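Local atomic coordinates of catalase (Exiguobacterium oxidotolerans, PDB entry 2J2M), a protein that catalyses the disproportionation of hydrogen peroxide into water and dioxygen, using a bound heme group. Residues 421-424 with 425-429; 175-178 with 179-183; 70-73 with 74-77; 283-286 with 287-290. All coordinates share one frame; numbering follows the deposited sequence.

Contact 1: 421-424 with 425-429; sequences FGQA and GEVYR
The first turn of helix 422-430, with F421 as N-cap, is fastened as G425 N reaches back to F421 O (3.0 Å). The ladder continues from E426 N to G422 O, from V427 N to Q423 O (2.8 Å, 167° at the hydrogen) and from Y428 N to A424 O. E426 takes CG anti to its carbonyl carbon (chi1 -63°), which sends its chain back toward the helix start and lays OE2 3.5 Å from Q423 CA. The carboxylate and the Q423 amide are turned 73° apart; a water spans them, accepting from Q423 NE2 (3.1 Å) and donating to E426 OE2 (3.0 Å). An acid reaching back to the N-terminal turn suits the helix dipole, which would probably favour a negative charge there; an alanine here would probably leave that water without its acceptor and Q423 NE2 more loosely held. The helix belongs to the C-terminal helical region, and small A424 and branched V427 let it settle on helix 174-180. Q423 OE1 probably accepts from D283 N. G425 O sits 3.5 Å above the plane of the R429 guanidinium; R429 is also salt-bridged to D467, and G425, having no side chain, leaves room for R429 NH1.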
loop_
_atom_site.group_PDB
_atom_site.type_symbol
_atom_site.label_atom_id
_atom_site.label_comp_id
_atom_site.label_asym_id
_atom_site.label_seq_id
_atom_site.Cartn_x
_atom_site.Cartn_y
_atom_site.Cartn_z
ATOM N N PHE A 421 -37.830 2.837 23.156
ATOM C CA PHE A 421 -38.110 1.911 24.267
ATOM C C PHE A 421 -39.354 1.043 24.044
ATOM O O PHE A 421 -39.490 -0.034 24.635
ATOM C CB PHE A 421 -38.264 2.697 25.584
ATOM C CG PHE A 421 -37.123 3.645 25.869
ATOM C CD1 PHE A 421 -35.869 3.163 26.245
ATOM C CD2 PHE A 421 -37.303 5.018 25.757
ATOM C CE1 PHE A 421 -34.816 4.024 26.504
ATOM C CE2 PHE A 421 -36.242 5.902 26.000
ATOM C CZ PHE A 421 -35.001 5.408 26.379
ATOM N N GLY A 422 -40.251 1.519 23.184
ATOM C CA GLY A 422 -41.560 0.906 22.990
ATOM C C GLY A 422 -41.431 -0.451 22.348
ATOM O O GLY A 422 -41.969 -1.441 22.867
ATOM N N GLN A 423 -40.719 -0.523 21.222
ATOM C CA GLN A 423 -40.593 -1.811 20.545
ATOM C C GLN A 423 -39.709 -2.803 21.324
ATOM O O GLN A 423 -40.006 -4.014 21.378
ATOM C CB GLN A 423 -40.150 -1.677 19.087
ATOM C CG GLN A 423 -40.269 -3.044 18.416
ATOM C CD GLN A 423 -39.962 -3.047 16.947
ATOM O OE1 GLN A 423 -38.842 -3.375 16.548
ATOM N NE2 GLN A 423 -40.951 -2.710 16.129
ATOM N N ALA A 424 -38.640 -2.275 21.926
ATOM C CA ALA A 424 -37.797 -3.038 22.850
ATOM C C ALA A 424 -38.637 -3.733 23.925
ATOM O O ALA A 424 -38.443 -4.926 24.205
ATOM C CB ALA A 424 -36.769 -2.132 23.491
ATOM N N GLY A 425 -39.582 -2.991 24.508
ATOM C CA GLY A 425 -40.529 -3.567 25.472
ATOM C C GLY A 425 -41.339 -4.706 24.889
ATOM O O GLY A 425 -41.408 -5.778 25.481
ATOM N N GLU A 426 -41.953 -4.477 23.726
ATOM C CA GLU A 426 -42.697 -5.523 23.012
ATOM C C GLU A 426 -41.836 -6.753 22.765
ATOM O O GLU A 426 -42.291 -7.874 22.989
ATOM C CB GLU A 426 -43.234 -5.015 21.673
ATOM C CG GLU A 426 -44.242 -3.863 21.768
ATOM C CD GLU A 426 -44.578 -3.304 20.403
ATOM O OE1 GLU A 426 -45.374 -3.950 19.682
ATOM O OE2 GLU A 426 -44.034 -2.227 20.047
ATOM N N VAL A 427 -40.594 -6.544 22.314
ATOM C CA VAL A 427 -39.642 -7.652 22.139
ATOM C C VAL A 427 -39.452 -8.402 23.453
ATOM O O VAL A 427 -39.519 -9.636 23.467
ATOM C CB VAL A 427 -38.262 -7.216 21.534
ATOM C CG1 VAL A 427 -37.235 -8.370 21.620
ATOM C CG2 VAL A 427 -38.413 -6.729 20.075
ATOM N N TYR A 428 -39.247 -7.683 24.558
ATOM C CA TYR A 428 -39.128 -8.376 25.845
ATOM C C TYR A 428 -40.365 -9.263 26.147
ATOM O O TYR A 428 -40.230 -10.458 26.470
ATOM C CB TYR A 428 -38.873 -7.400 27.000
ATOM C CG TYR A 428 -38.771 -8.089 28.351
ATOM C CD1 TYR A 428 -39.833 -8.059 29.262
ATOM C CD2 TYR A 428 -37.614 -8.792 28.706
ATOM C CE1 TYR A 428 -39.733 -8.699 30.493
ATOM C CE2 TYR A 428 -37.502 -9.424 29.914
ATOM C CZ TYR A 428 -38.560 -9.383 30.809
ATOM O OH TYR A 428 -38.429 -10.026 32.018
ATOM N N ARG A 429 -41.555 -8.678 26.015
ATOM C CA ARG A 429 -42.798 -9.376 26.358
ATOM C C ARG A 429 -43.162 -10.507 25.390
ATOM O O ARG A 429 -43.877 -11.430 25.765
ATOM C CB ARG A 429 -43.963 -8.388 26.558
ATOM C CG ARG A 429 -43.840 -7.598 27.870
ATOM C CD ARG A 429 -44.913 -6.537 28.046
ATOM N NE ARG A 429 -44.926 -5.542 26.969
ATOM C CZ ARG A 429 -44.266 -4.384 26.992
ATOM N NH1 ARG A 429 -44.369 -3.555 25.961
ATOM N NH2 ARG A 429 -43.487 -4.060 28.030
HETATM O O HOH W 1 -43.851 -1.931 17.034
#

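Contact 2: 175-178 with 179-183; sequences NMLM and HIFTD
H179 swings its imidazole back along helix 174-180 so that ND1 donates to N175 O (2.7 Å). With CG anti to the carbonyl carbon (chi1 -66°), the ring stands edge-on to this acceptor: the oxygen lies near the ring plane, while ND1 sits above the carbonyl plane, 39° out of it. The N175 amide crosses the ring at 65° between planes, its OD1 3.5 Å from H179 CE1, and its ND2 bonds to T281 O. On another side L177 and F181 run side by side, CD1 to CE1 4.2 Å, and L177 O faces the F181 ring edge while accepting from F181 N (3.2 Å). Helical geometry stops at F181; T182 then folds over the end, OG1 donating to H179 O (2.7 Å) and CG2 resting on M178 O (3.3 Å). This buried helix passes near the heme, the M176 side chain about 7 Å from it, and its far side meets the C-terminal helices. A leucine in place of H179 would probably leave N175 O with just a weak backbone donor. The short ND1 bond is consistent with a proton on ND1 and gives a first-turn carbonyl a firmer partner than the H179 backbone N-H.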
loop_
_atom_site.group_PDB
_atom_site.type_symbol
_atom_site.label_atom_id
_atom_site.label_comp_id
_atom_site.label_asym_id
_atom_site.label_seq_id
_atom_site.Cartn_x
_atom_site.Cartn_y
_atom_site.Cartn_z
ATOM N N ASN A 175 -33.450 -1.871 22.152
ATOM C CA ASN A 175 -33.952 -3.014 21.396
ATOM C C ASN A 175 -32.904 -4.080 21.019
ATOM O O ASN A 175 -33.150 -5.264 21.197
ATOM C CB ASN A 175 -34.682 -2.519 20.133
ATOM C CG ASN A 175 -35.724 -3.500 19.632
ATOM O OD1 ASN A 175 -36.155 -4.379 20.360
ATOM N ND2 ASN A 175 -36.153 -3.327 18.387
ATOM N N MET A 176 -31.754 -3.655 20.479
ATOM C CA MET A 176 -30.655 -4.562 20.151
ATOM C C MET A 176 -30.103 -5.252 21.410
ATOM O O MET A 176 -29.862 -6.486 21.447
ATOM C CB MET A 176 -29.548 -3.784 19.421
ATOM C CG MET A 176 -28.380 -4.634 18.867
ATOM S SD MET A 176 -28.879 -6.117 17.956
ATOM C CE MET A 176 -27.369 -6.299 16.981
ATOM N N LEU A 177 -29.930 -4.459 22.461
ATOM C CA LEU A 177 -29.535 -5.005 23.744
ATOM C C LEU A 177 -30.472 -6.131 24.165
ATOM O O LEU A 177 -29.990 -7.154 24.630
ATOM C CB LEU A 177 -29.440 -3.893 24.788
ATOM C CG LEU A 177 -28.081 -3.199 25.078
ATOM C CD1 LEU A 177 -26.993 -3.307 23.998
ATOM C CD2 LEU A 177 -28.302 -1.755 25.422
ATOM N N MET A 178 -31.792 -5.967 23.973
ATOM C CA MET A 178 -32.769 -7.027 24.279
ATOM C C MET A 178 -32.490 -8.338 23.560
ATOM O O MET A 178 -32.740 -9.396 24.124
ATOM C CB MET A 178 -34.201 -6.607 23.950
ATOM C CG MET A 178 -34.770 -5.533 24.830
ATOM S SD MET A 178 -35.148 -6.037 26.535
ATOM C CE MET A 178 -35.916 -4.489 27.021
ATOM N N HIS A 179 -31.983 -8.271 22.327
ATOM C CA HIS A 179 -31.693 -9.470 21.520
ATOM C C HIS A 179 -30.338 -10.124 21.830
ATOM O O HIS A 179 -30.213 -11.344 21.932
ATOM C CB HIS A 179 -31.715 -9.105 20.033
ATOM C CG HIS A 179 -33.063 -8.692 19.526
ATOM N ND1 HIS A 179 -33.557 -7.416 19.685
ATOM C CD2 HIS A 179 -34.025 -9.391 18.874
ATOM C CE1 HIS A 179 -34.757 -7.338 19.138
ATOM N NE2 HIS A 179 -35.056 -8.516 18.620
ATOM N N ILE A 180 -29.333 -9.277 21.978
ATOM C CA ILE A 180 -27.946 -9.674 22.034
ATOM C C ILE A 180 -27.632 -10.343 23.376
ATOM O O ILE A 180 -26.765 -11.226 23.466
ATOM C CB ILE A 180 -27.036 -8.414 21.707
ATOM C CG1 ILE A 180 -25.998 -8.731 20.626
ATOM C CG2 ILE A 180 -26.455 -7.760 22.949
ATOM C CD1 ILE A 180 -24.658 -9.137 21.125
ATOM N N PHE A 181 -28.352 -9.927 24.422
ATOM C CA PHE A 181 -28.154 -10.514 25.747
ATOM C C PHE A 181 -29.107 -11.653 26.088
ATOM O O PHE A 181 -29.086 -12.144 27.219
ATOM C CB PHE A 181 -28.127 -9.438 26.831
ATOM C CG PHE A 181 -26.870 -8.611 26.822
ATOM C CD1 PHE A 181 -26.874 -7.329 26.281
ATOM C CD2 PHE A 181 -25.684 -9.114 27.356
ATOM C CE1 PHE A 181 -25.723 -6.559 26.269
ATOM C CE2 PHE A 181 -24.506 -8.345 27.351
ATOM C CZ PHE A 181 -24.528 -7.068 26.806
ATOM N N THR A 182 -29.926 -12.092 25.129
ATOM C CA THR A 182 -30.504 -13.434 25.209
ATOM C C THR A 182 -29.366 -14.422 24.902
ATOM O O THR A 182 -28.223 -14.008 24.642
ATOM C CB THR A 182 -31.742 -13.682 24.237
ATOM O OG1 THR A 182 -31.345 -13.664 22.854
ATOM C CG2 THR A 182 -32.873 -12.681 24.484
ATOM N N ASP A 183 -29.653 -15.717 24.920
ATOM C CA ASP A 183 -28.640 -16.696 24.510
ATOM C C ASP A 183 -28.416 -16.673 22.979
ATOM O O ASP A 183 -27.417 -17.236 22.476
ATOM C CB ASP A 183 -28.955 -18.110 25.030
ATOM C CG ASP A 183 -28.810 -18.238 26.563
ATOM O OD1 ASP A 183 -28.250 -17.348 27.246
ATOM O OD2 ASP A 183 -29.265 -19.249 27.107
#

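Contact 3: 70-73 with 74-77; sequences NSMK and KYTK
M72 and T76 meet at the tight end of this turn, where M72 O is gripped by two backbone donors. T76 N comes to it at 2.8 Å with a fairly straight bond (158° at the hydrogen). Y75 N, also at 2.8 Å, stands above the carbonyl plane, 45° out of it. A helical beta turn over residues 72-75 is thus wrapped in an alpha turn over 72-76, one helical winding without a helix. Behind it, K73 CA makes a CH...O contact with T76 O (3.3 Å). The M72 side chain, bent at chi2 and chi3, brings SD to the Y75 ring edge, near its plane and 4.3 Å from CD1. T76 has OG1 anti to its backbone N (chi1 -176°), which turns CG2 in against M72 CB (4.0 Å) and leaves the hydroxyl to bond with G323 O and A78 N.

The turn lies in the loop joining strands 59-68 and 87-95 of the catalase beta-barrel, and M72 suits its inner side because a flexible apolar chain can pack against V262, V294 and L81. Y75 packs on W203 and V264, its OH bonded to Q292. The crest of the turn is looser: K73 and K74 are both exposed in the assembly, where long charged chains are at home, K73 CG passing K74 N at 3.3 Å. K74 CG lies over one face of the Y75 ring, off toward the rim.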
loop_
_atom_site.group_PDB
_atom_site.type_symbol
_atom_site.label_atom_id
_atom_site.label_comp_id
_atom_site.label_asym_id
_atom_site.label_seq_id
_atom_site.Cartn_x
_atom_site.Cartn_y
_atom_site.Cartn_z
ATOM N N ASN A 70 -40.345 -19.709 -5.514
ATOM C CA ASN A 70 -41.451 -18.852 -5.912
ATOM C C ASN A 70 -40.956 -17.629 -6.651
ATOM O O ASN A 70 -40.147 -16.845 -6.131
ATOM C CB ASN A 70 -42.257 -18.384 -4.693
ATOM C CG ASN A 70 -42.821 -19.544 -3.873
ATOM O OD1 ASN A 70 -42.383 -19.787 -2.755
ATOM N ND2 ASN A 70 -43.794 -20.262 -4.433
ATOM N N SER A 71 -41.465 -17.470 -7.868
ATOM C CA SER A 71 -41.348 -16.241 -8.644
ATOM C C SER A 71 -41.678 -15.007 -7.815
ATOM O O SER A 71 -42.590 -15.032 -6.984
ATOM C CB SER A 71 -42.294 -16.294 -9.824
ATOM O OG SER A 71 -41.951 -15.262 -10.709
ATOM N N MET A 72 -40.915 -13.942 -8.039
ATOM C CA MET A 72 -41.028 -12.699 -7.269
ATOM C C MET A 72 -41.302 -11.537 -8.223
ATOM O O MET A 72 -41.175 -10.352 -7.855
ATOM C CB MET A 72 -39.744 -12.444 -6.448
ATOM C CG MET A 72 -39.516 -13.382 -5.258
ATOM S SD MET A 72 -40.726 -13.091 -3.929
ATOM C CE MET A 72 -41.597 -14.661 -3.935
ATOM N N LYS A 73 -41.706 -11.884 -9.449
ATOM C CA LYS A 73 -41.930 -10.896 -10.499
ATOM C C LYS A 73 -42.970 -9.819 -10.137
ATOM O O LYS A 73 -42.889 -8.707 -10.626
ATOM C CB LYS A 73 -42.282 -11.582 -11.832
ATOM C CG LYS A 73 -43.651 -12.239 -11.884
ATOM C CD LYS A 73 -44.037 -12.584 -13.345
ATOM C CE LYS A 73 -44.714 -13.984 -13.446
ATOM N NZ LYS A 73 -45.253 -14.484 -12.122
ATOM N N LYS A 74 -43.943 -10.182 -9.311
ATOM C CA LYS A 74 -44.899 -9.257 -8.698
ATOM C C LYS A 74 -44.187 -8.056 -8.054
ATOM O O LYS A 74 -44.627 -6.913 -8.201
ATOM C CB LYS A 74 -45.686 -10.027 -7.636
ATOM C CG LYS A 74 -46.855 -9.302 -6.949
ATOM C CD LYS A 74 -47.596 -10.305 -5.999
ATOM C CE LYS A 74 -48.268 -9.612 -4.847
ATOM N NZ LYS A 74 -49.110 -10.487 -3.991
ATOM N N TYR A 75 -43.064 -8.332 -7.399
ATOM C CA TYR A 75 -42.307 -7.358 -6.595
ATOM C C TYR A 75 -40.984 -6.855 -7.205
ATOM O O TYR A 75 -40.557 -5.741 -6.922
ATOM C CB TYR A 75 -41.987 -7.967 -5.223
ATOM C CG TYR A 75 -43.168 -8.361 -4.379
ATOM C CD1 TYR A 75 -43.247 -9.628 -3.833
ATOM C CD2 TYR A 75 -44.208 -7.455 -4.107
ATOM C CE1 TYR A 75 -44.315 -9.994 -3.022
ATOM C CE2 TYR A 75 -45.294 -7.819 -3.312
ATOM C CZ TYR A 75 -45.339 -9.088 -2.773
ATOM O OH TYR A 75 -46.389 -9.468 -1.968
ATOM N N THR A 76 -40.307 -7.692 -7.979
ATOM C CA THR A 76 -39.045 -7.297 -8.540
ATOM C C THR A 76 -38.843 -7.874 -9.922
ATOM O O THR A 76 -39.302 -8.978 -10.228
ATOM C CB THR A 76 -37.791 -7.647 -7.636
ATOM O OG1 THR A 76 -36.596 -7.123 -8.254
ATOM C CG2 THR A 76 -37.623 -9.157 -7.441
ATOM N N LYS A 77 -38.123 -7.107 -10.727
ATOM C CA LYS A 77 -37.747 -7.514 -12.064
ATOM C C LYS A 77 -36.315 -8.034 -12.049
ATOM O O LYS A 77 -35.675 -8.085 -13.101
ATOM C CB LYS A 77 -37.879 -6.352 -13.054
ATOM C CG LYS A 77 -37.128 -5.108 -12.617
ATOM C CD LYS A 77 -36.813 -4.174 -13.795
ATOM C CE LYS A 77 -36.260 -2.873 -13.294
ATOM N NZ LYS A 77 -36.157 -1.941 -14.429
#

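Contact 4: 283-286 with 287-290; sequences DWFE and DVIP
D287 opens the return of the turn with its CB 4.2 Å from F285 CB. Its carboxylate points on to a salt bridge with R430, which also makes a cation-pi contact with the F285 ring; an acid suits the place because it would probably balance that cation. V288 follows: its N donates to F285 O (2.8 Å) from well above the carbonyl plane, 62° out of it. Its CG1 packs on F285 CB (3.9 Å) and lies at the edge of that ring. I289 N is the second donor to F285 O, at 2.9 Å and nearly straight (172°). Two bonds on one oxygen describe a helical beta turn, 285-288, within an alpha turn, 285-289, set in the connection that leads from barrel strand 257-265 to strand 292-302. Beyond CB the I289 chain runs extended (chi2 169°), which carries CD1 across to the benzene half of the W284 indole, 3.8 Å from CE3 and off its centre. A long branched side chain suits this buried spot, shared with L265. I289 O meets E286 CA in a CH...O contact (3.5 Å) and, like W284 O, accepts from Q263. P290, without an N-H, cannot extend the ladder to E286 O.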
loop_
_atom_site.group_PDB
_atom_site.type_symbol
_atom_site.label_atom_id
_atom_site.label_comp_id
_atom_site.label_asym_id
_atom_site.label_seq_id
_atom_site.Cartn_x
_atom_site.Cartn_y
_atom_site.Cartn_z
ATOM N N ASP A 283 -37.738 -3.803 14.301
ATOM C CA ASP A 283 -38.066 -5.075 13.660
ATOM C C ASP A 283 -39.461 -5.019 13.026
ATOM O O ASP A 283 -40.275 -4.138 13.368
ATOM C CB ASP A 283 -37.987 -6.230 14.662
ATOM C CG ASP A 283 -37.918 -7.587 13.991
ATOM O OD1 ASP A 283 -37.924 -7.653 12.737
ATOM O OD2 ASP A 283 -37.841 -8.611 14.702
ATOM N N TRP A 284 -39.693 -5.926 12.068
ATOM C CA TRP A 284 -40.997 -6.107 11.432
ATOM C C TRP A 284 -41.416 -7.466 11.858
ATOM O O TRP A 284 -40.951 -8.463 11.289
ATOM C CB TRP A 284 -40.925 -6.130 9.908
ATOM C CG TRP A 284 -40.566 -4.872 9.233
ATOM C CD1 TRP A 284 -40.159 -3.696 9.806
ATOM C CD2 TRP A 284 -40.543 -4.664 7.825
ATOM N NE1 TRP A 284 -39.883 -2.760 8.825
ATOM C CE2 TRP A 284 -40.121 -3.327 7.602
ATOM C CE3 TRP A 284 -40.873 -5.464 6.718
ATOM C CZ2 TRP A 284 -39.992 -2.791 6.320
ATOM C CZ3 TRP A 284 -40.739 -4.929 5.445
ATOM C CH2 TRP A 284 -40.298 -3.607 5.260
ATOM N N PHE A 285 -42.275 -7.512 12.862
ATOM C CA PHE A 285 -42.715 -8.774 13.429
ATOM C C PHE A 285 -43.455 -9.582 12.373
ATOM O O PHE A 285 -44.199 -9.013 11.580
ATOM C CB PHE A 285 -43.590 -8.523 14.656
ATOM C CG PHE A 285 -42.882 -7.802 15.775
ATOM C CD1 PHE A 285 -43.434 -6.655 16.339
ATOM C CD2 PHE A 285 -41.671 -8.280 16.290
ATOM C CE1 PHE A 285 -42.797 -5.992 17.425
ATOM C CE2 PHE A 285 -41.024 -7.611 17.347
ATOM C CZ PHE A 285 -41.595 -6.467 17.916
ATOM N N GLU A 286 -43.210 -10.895 12.346
ATOM C CA GLU A 286 -43.847 -11.779 11.361
ATOM C C GLU A 286 -45.357 -11.683 11.517
ATOM O O GLU A 286 -46.109 -11.833 10.544
ATOM C CB GLU A 286 -43.377 -13.234 11.512
ATOM C CG GLU A 286 -44.092 -14.189 10.546
ATOM C CD GLU A 286 -43.456 -15.569 10.452
ATOM O OE1 GLU A 286 -42.651 -15.929 11.331
ATOM O OE2 GLU A 286 -43.779 -16.301 9.497
ATOM N N ASP A 287 -45.757 -11.412 12.760
ATOM C CA ASP A 287 -47.122 -11.135 13.182
ATOM C C ASP A 287 -47.744 -9.973 12.429
ATOM O O ASP A 287 -48.946 -9.983 12.132
ATOM C CB ASP A 287 -47.122 -10.753 14.675
ATOM C CG ASP A 287 -47.486 -11.905 15.564
ATOM O OD1 ASP A 287 -46.856 -12.046 16.640
ATOM O OD2 ASP A 287 -48.393 -12.696 15.191
ATOM N N VAL A 288 -46.953 -8.939 12.187
ATOM C CA VAL A 288 -47.514 -7.755 11.569
ATOM C C VAL A 288 -47.285 -7.763 10.057
ATOM O O VAL A 288 -48.141 -7.290 9.312
ATOM C CB VAL A 288 -47.115 -6.416 12.288
ATOM C CG1 VAL A 288 -46.848 -6.646 13.795
ATOM C CG2 VAL A 288 -45.946 -5.717 11.611
ATOM N N ILE A 289 -46.155 -8.311 9.616
ATOM C CA ILE A 289 -45.857 -8.449 8.194
ATOM C C ILE A 289 -45.348 -9.869 7.844
ATOM O O ILE A 289 -44.219 -10.243 8.190
ATOM C CB ILE A 289 -44.878 -7.346 7.674
ATOM C CG1 ILE A 289 -45.517 -5.958 7.793
ATOM C CG2 ILE A 289 -44.491 -7.601 6.200
ATOM C CD1 ILE A 289 -44.568 -4.841 7.566
ATOM N N PRO A 290 -46.173 -10.642 7.106
ATOM C CA PRO A 290 -45.895 -12.064 6.852
ATOM C C PRO A 290 -44.580 -12.295 6.084
ATOM O O PRO A 290 -44.154 -11.435 5.296
ATOM C CB PRO A 290 -47.093 -12.522 5.998
ATOM C CG PRO A 290 -48.144 -11.452 6.154
ATOM C CD PRO A 290 -47.405 -10.173 6.435
#

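Along the chain the order is contact 3, contact 2, contact 4, contact 1; each closes just one turn of backbone, and none nests in or crosses another. Contact 3 turns the chain within the connection between strands 59-68 and 87-95 and stands apart, its nearest atoms about 8 Å from contact 4. The other three gather on one side of the chain, where the barrel meets the C-terminal helices. Contact 1 is the bridge: Q423 OE1 makes a probable hydrogen bond to D283 N of contact 4 and a weak one to N175 ND2 of contact 2, while V427 lies between H179 and F285. Contacts 2 and 4 come within about 4 Å without touching, so helix 422-430 joins helix 174-180 to the loop before strand 292-302.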